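Local coordinates for protein QdtA (Thermoanaerobacterium thermosaccharolyticum, PDB 4ZU5) that belongs to the WxcM-like branch of the cupin superfamily, assembles from two chains and binds thymidine in a pocket of its beta barrel, at residues P22-G25 and K26-P30; Y116-D120 and Y121-Y125. All coordinates share one frame; numbering follows the deposited sequence.

Contact 1: P22-G25 and K26-P30; sequences PIEG and KIDIP
Asp28 folds its carboxylate back over the backbone at the end of strand 18-24, just before the turn, with its CB resting 3.9 Å from Ile23 CG2. The chain reverses here through a type II beta turn, Gly25 and Lys26 at its corners, the latter with the positive phi (78°) usual for the third place of such a turn. Glu24 O is gripped twice. Ile27 N reaches it at 3.2 Å from well above the carbonyl plane, whereas Asp28 N, at 3.0 Å from Glu24 O, approaches within that plane. Asp28 then returns a bond to the same residue: its OD1 accepts from Glu24 N at 2.9 Å through the anti lone pair, nearly straight at 167°. Both backbone polar atoms of Glu24 are thereby tied to one residue, which fixes the strand end against the turn.

The side chain of Glu24 stands beside that of Ile27, both pointing the same way, so that OE1 comes close to the CD1 methyl of Ile27. Its other oxygen, OE2, accepts a hydrogen bond from Tyr116 N of the second subunit. On the inner side Ile23 and Ile29 cross at about a right angle, their CG2 methyls 3.9 Å apart. With chi1 at 54°, Ile29 tucks CG1 between its backbone N and carbonyl carbon and leaves CG2 to meet Ile23. Phe10 and Leu111 of the same chain pack on both isoleucines. Residues 22-24 also pair with an antiparallel strand of the second subunit, and the Pro22 ring lies about 4 Å from a bound thymidine. A water completes the closure, giving one hydrogen bond to Pro22 O at 2.8 Å and a weak one to Asp28 OD2 at 3.0 Å.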
loop_
_atom_site.group_PDB
_atom_site.type_symbol
_atom_site.label_atom_id
_atom_site.label_comp_id
_atom_site.label_asym_id
_atom_site.label_seq_id
_atom_site.Cartn_x
_atom_site.Cartn_y
_atom_site.Cartn_z
ATOM N N PRO A 22 7.256 0.101 7.211
ATOM C CA PRO A 22 7.074 -1.282 6.790
ATOM C C PRO A 22 5.872 -1.883 7.528
ATOM O O PRO A 22 5.599 -1.484 8.666
ATOM C CB PRO A 22 8.365 -1.956 7.291
ATOM C CG PRO A 22 8.658 -1.226 8.585
ATOM C CD PRO A 22 8.142 0.196 8.392
ATOM N N ILE A 23 5.162 -2.773 6.852
ATOM C CA ILE A 23 4.010 -3.472 7.466
ATOM C C ILE A 23 4.102 -4.914 7.010
ATOM O O ILE A 23 3.884 -5.203 5.829
ATOM C CB ILE A 23 2.658 -2.901 7.062
ATOM C CG1 ILE A 23 2.539 -1.403 7.352
ATOM C CG2 ILE A 23 1.522 -3.618 7.800
ATOM C CD1 ILE A 23 1.263 -0.762 6.866
ATOM N N GLU A 24 4.381 -5.816 7.947
ATOM C CA GLU A 24 4.433 -7.254 7.673
ATOM C C GLU A 24 3.166 -7.949 8.208
ATOM O O GLU A 24 2.746 -7.632 9.299
ATOM C CB GLU A 24 5.649 -7.884 8.330
ATOM C CG GLU A 24 6.971 -7.336 7.790
ATOM C CD GLU A 24 8.131 -8.294 8.028
ATOM O OE1 GLU A 24 8.143 -8.943 9.095
ATOM O OE2 GLU A 24 8.963 -8.476 7.107
ATOM N N GLY A 25 2.542 -8.803 7.390
ATOM C CA GLY A 25 1.329 -9.498 7.767
ATOM C C GLY A 25 1.532 -10.360 8.999
ATOM O O GLY A 25 2.612 -10.940 9.188
ATOM N N LYS A 26 0.583 -10.243 9.925
ATOM C CA LYS A 26 0.570 -10.989 11.166
ATOM C C LYS A 26 1.524 -10.446 12.221
ATOM O O LYS A 26 1.474 -10.868 13.400
ATOM C CB LYS A 26 0.781 -12.484 10.943
ATOM C CG LYS A 26 -0.315 -13.158 10.143
ATOM C CD LYS A 26 -0.355 -14.668 10.377
ATOM C CE LYS A 26 0.956 -15.319 9.951
ATOM N NZ LYS A 26 0.847 -16.788 9.754
ATOM N N ILE A 27 2.372 -9.496 11.854
ATOM C CA ILE A 27 3.326 -8.881 12.783
ATOM C C ILE A 27 2.861 -7.460 13.066
ATOM O O ILE A 27 2.354 -7.206 14.142
ATOM C CB ILE A 27 4.791 -8.923 12.234
ATOM C CG1 ILE A 27 5.229 -10.417 12.117
ATOM C CG2 ILE A 27 5.714 -8.112 13.112
ATOM C CD1 ILE A 27 6.517 -10.697 11.346
ATOM N N ASP A 28 2.890 -6.561 12.084
ATOM C CA ASP A 28 2.505 -5.186 12.360
ATOM C C ASP A 28 0.985 -4.996 12.378
ATOM O O ASP A 28 0.472 -3.997 12.888
ATOM C CB ASP A 28 3.165 -4.286 11.319
ATOM C CG ASP A 28 4.677 -4.345 11.405
ATOM O OD1 ASP A 28 5.297 -5.007 10.537
ATOM O OD2 ASP A 28 5.220 -3.835 12.417
ATOM N N ILE A 29 0.284 -5.933 11.738
ATOM C CA ILE A 29 -1.160 -6.020 11.719
ATOM C C ILE A 29 -1.499 -7.477 12.002
ATOM O O ILE A 29 -0.685 -8.393 11.785
ATOM C CB ILE A 29 -1.751 -5.606 10.379
ATOM C CG1 ILE A 29 -1.151 -6.382 9.198
ATOM C CG2 ILE A 29 -1.504 -4.106 10.149
ATOM C CD1 ILE A 29 -1.841 -6.182 7.878
ATOM N N PRO A 30 -2.691 -7.692 12.550
ATOM C CA PRO A 30 -3.038 -9.003 13.020
ATOM C C PRO A 30 -3.429 -10.044 11.962
ATOM O O PRO A 30 -3.525 -11.209 12.342
ATOM C CB PRO A 30 -4.177 -8.723 14.023
ATOM C CG PRO A 30 -4.764 -7.418 13.556
ATOM C CD PRO A 30 -3.583 -6.640 13.084
HETATM O O HOH W 1 5.752 -1.003 11.432
#

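Contact 2: Y116-D120 and Y121-Y125; sequences YDETD and YIRNY. Unlike the reference sequence in segment 116-120: Tyr116 (reference Cys).
The rings of Tyr116 and Tyr121 meet obliquely, their planes 55° apart and their centroids separated by 5.5 Å, in the tight turn that carries the chain into the short strand 121-122 of the cupin barrel. Contact is through carbon: Tyr121 CE1 comes to the edge of the Tyr116 ring, near its plane, 3.5 Å from CE1. Tyr116, where the reference sequence has cysteine, runs its ring out opposite the backbone N (chi1 178°), and this extended course brings the CD1-CE1 flank of the ring to its partner. The chi1 of Tyr121 lies far from any staggered value. Arg123 NH2 sits implausibly close to the Tyr121 ring in the model, so the exact placing of both ends is doubtful.

Glu118 crosses Tyr121 at about a right angle, its carboxylate turned 23° from the ring plane. A bend at chi2 swings the acid back toward Arg123, whose guanidinium is modelled nearly coplanar with it; because the acid also crowds the Tyr116 hydroxyl too closely, that mutual orientation is doubtful. OE2 meets the edge of the guanidinium at NE in a long, weak salt bridge of 3.4 Å.

Two overlapping 3-10 turns carry the chain into Tyr121: Tyr121 N donates to Glu118 O at 2.9 Å, and Asp120 N to Asp117 O at 2.9 Å. Asp117 OD1 also takes the Thr119 hydroxyl, OG1, at 2.9 Å and a weak bond from Thr119 N. Asp120 fastens the turn to the neighbouring loop through the backbone N atoms of Lys54 and Lys55. Tyr116 and Tyr121 belong to the thymidine pocket, and His53 meets Tyr121 edge-to-face. The two tyrosines give the pocket a largely aromatic stretch of wall, with Tyr121 borne on a turn held by backbone bonds, Asp117 and Asp120.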
loop_
_atom_site.group_PDB
_atom_site.type_symbol
_atom_site.label_atom_id
_atom_site.label_comp_id
_atom_site.label_asym_id
_atom_site.label_seq_id
_atom_site.Cartn_x
_atom_site.Cartn_y
_atom_site.Cartn_z
ATOM N N TYR A 116 -11.432 -10.103 -2.504
ATOM C CA TYR A 116 -12.724 -9.547 -2.803
ATOM C C TYR A 116 -13.802 -10.594 -2.907
ATOM O O TYR A 116 -13.619 -11.591 -3.579
ATOM C CB TYR A 116 -12.654 -8.785 -4.106
ATOM C CG TYR A 116 -13.989 -8.225 -4.485
ATOM C CD1 TYR A 116 -14.524 -7.133 -3.804
ATOM C CD2 TYR A 116 -14.736 -8.798 -5.506
ATOM C CE1 TYR A 116 -15.746 -6.592 -4.159
ATOM C CE2 TYR A 116 -15.964 -8.271 -5.852
ATOM C CZ TYR A 116 -16.464 -7.176 -5.175
ATOM O OH TYR A 116 -17.682 -6.668 -5.539
ATOM N N ASP A 117 -14.884 -10.389 -2.161
ATOM C CA ASP A 117 -16.033 -11.283 -2.117
ATOM C C ASP A 117 -17.257 -10.369 -2.110
ATOM O O ASP A 117 -17.549 -9.782 -1.076
ATOM C CB ASP A 117 -15.995 -12.094 -0.831
ATOM C CG ASP A 117 -17.133 -13.102 -0.712
ATOM O OD1 ASP A 117 -17.959 -13.174 -1.648
ATOM O OD2 ASP A 117 -17.193 -13.781 0.351
ATOM N N GLU A 118 -17.926 -10.199 -3.250
ATOM C CA GLU A 118 -19.117 -9.360 -3.298
ATOM C C GLU A 118 -20.132 -9.776 -2.242
ATOM O O GLU A 118 -20.713 -8.917 -1.596
ATOM C CB GLU A 118 -19.772 -9.329 -4.692
ATOM C CG GLU A 118 -20.941 -8.345 -4.809
ATOM C CD GLU A 118 -20.638 -6.913 -4.335
ATOM O OE1 GLU A 118 -19.487 -6.445 -4.489
ATOM O OE2 GLU A 118 -21.549 -6.218 -3.811
ATOM N N THR A 119 -20.275 -11.072 -1.981
ATOM C CA THR A 119 -21.198 -11.500 -0.939
ATOM C C THR A 119 -20.879 -11.027 0.475
ATOM O O THR A 119 -21.646 -11.305 1.384
ATOM C CB THR A 119 -21.375 -13.035 -0.877
ATOM O OG1 THR A 119 -20.330 -13.667 -0.122
ATOM C CG2 THR A 119 -21.471 -13.657 -2.276
ATOM N N ASP A 120 -19.721 -10.414 0.714
ATOM C CA ASP A 120 -19.421 -9.961 2.068
ATOM C C ASP A 120 -19.414 -8.458 2.075
ATOM O O ASP A 120 -19.069 -7.860 3.075
ATOM C CB ASP A 120 -18.061 -10.518 2.532
ATOM C CG ASP A 120 -17.740 -10.170 3.974
ATOM O OD1 ASP A 120 -18.635 -10.327 4.839
ATOM O OD2 ASP A 120 -16.623 -9.661 4.227
ATOM N N TYR A 121 -19.744 -7.853 0.939
ATOM C CA TYR A 121 -19.746 -6.406 0.820
ATOM C C TYR A 121 -21.173 -6.023 1.120
ATOM O O TYR A 121 -22.013 -6.239 0.274
ATOM C CB TYR A 121 -19.426 -5.978 -0.617
ATOM C CG TYR A 121 -18.234 -5.086 -0.782
ATOM C CD1 TYR A 121 -16.959 -5.644 -0.951
ATOM C CD2 TYR A 121 -18.359 -3.699 -0.799
ATOM C CE1 TYR A 121 -15.831 -4.852 -1.108
ATOM C CE2 TYR A 121 -17.237 -2.886 -0.974
ATOM C CZ TYR A 121 -15.968 -3.466 -1.131
ATOM O OH TYR A 121 -14.817 -2.706 -1.327
ATOM N N ILE A 122 -21.471 -5.562 2.331
ATOM C CA ILE A 122 -22.810 -5.105 2.665
ATOM C C ILE A 122 -22.994 -3.677 2.172
ATOM O O ILE A 122 -22.376 -2.738 2.688
ATOM C CB ILE A 122 -23.071 -5.086 4.164
ATOM C CG1 ILE A 122 -22.883 -6.476 4.775
ATOM C CG2 ILE A 122 -24.486 -4.592 4.420
ATOM C CD1 ILE A 122 -22.946 -6.454 6.289
ATOM N N ARG A 123 -23.847 -3.499 1.170
ATOM C CA ARG A 123 -24.098 -2.167 0.625
ATOM C C ARG A 123 -25.475 -1.611 1.009
ATOM O O ARG A 123 -25.729 -0.439 0.886
ATOM C CB ARG A 123 -23.977 -2.194 -0.893
ATOM C CG ARG A 123 -22.531 -2.179 -1.343
ATOM C CD ARG A 123 -22.348 -2.708 -2.762
ATOM N NE ARG A 123 -20.929 -2.913 -3.048
ATOM C CZ ARG A 123 -20.014 -1.943 -3.025
ATOM N NH1 ARG A 123 -20.352 -0.680 -2.763
ATOM N NH2 ARG A 123 -18.745 -2.234 -3.267
ATOM N N ASN A 124 -26.359 -2.470 1.473
ATOM C CA ASN A 124 -27.680 -2.017 1.877
ATOM C C ASN A 124 -27.660 -1.549 3.305
ATOM O O ASN A 124 -27.453 -2.323 4.230
ATOM C CB ASN A 124 -28.697 -3.137 1.714
ATOM C CG ASN A 124 -30.109 -2.656 1.955
ATOM O OD1 ASN A 124 -30.486 -2.343 3.068
ATOM N ND2 ASN A 124 -30.881 -2.559 0.894
ATOM N N TYR A 125 -27.913 -0.271 3.489
ATOM C CA TYR A 125 -27.838 0.296 4.810
ATOM C C TYR A 125 -28.834 -0.326 5.764
ATOM O O TYR A 125 -28.500 -0.549 6.921
ATOM C CB TYR A 125 -27.979 1.805 4.743
ATOM C CG TYR A 125 -27.786 2.469 6.075
ATOM C CD1 TYR A 125 -26.521 2.593 6.640
ATOM C CD2 TYR A 125 -28.867 2.908 6.822
ATOM C CE1 TYR A 125 -26.336 3.176 7.884
ATOM C CE2 TYR A 125 -28.698 3.539 8.035
ATOM C CZ TYR A 125 -27.448 3.658 8.590
ATOM O OH TYR A 125 -27.283 4.196 9.842
#

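Contacts 1 and 2 are both tight turns at the margins of the cupin fold, partly buried, about 25 Å apart between centres and not touching within one chain. Contact 1 leaves a strand that joins the sheet of the other subunit, and it combines a buried aliphatic side with a water-bridged polar one. Contact 2 enters the short edge strand 121-122 and is aromatic and ionic instead, its two tyrosines, Tyr116 and Tyr121, lining the thymidine pocket. Each uses an aspartate to secure backbone at its turn. The dimer brings the two regions together: the loop of 116-120 from one subunit reaches the strand end of 22-24 from the other.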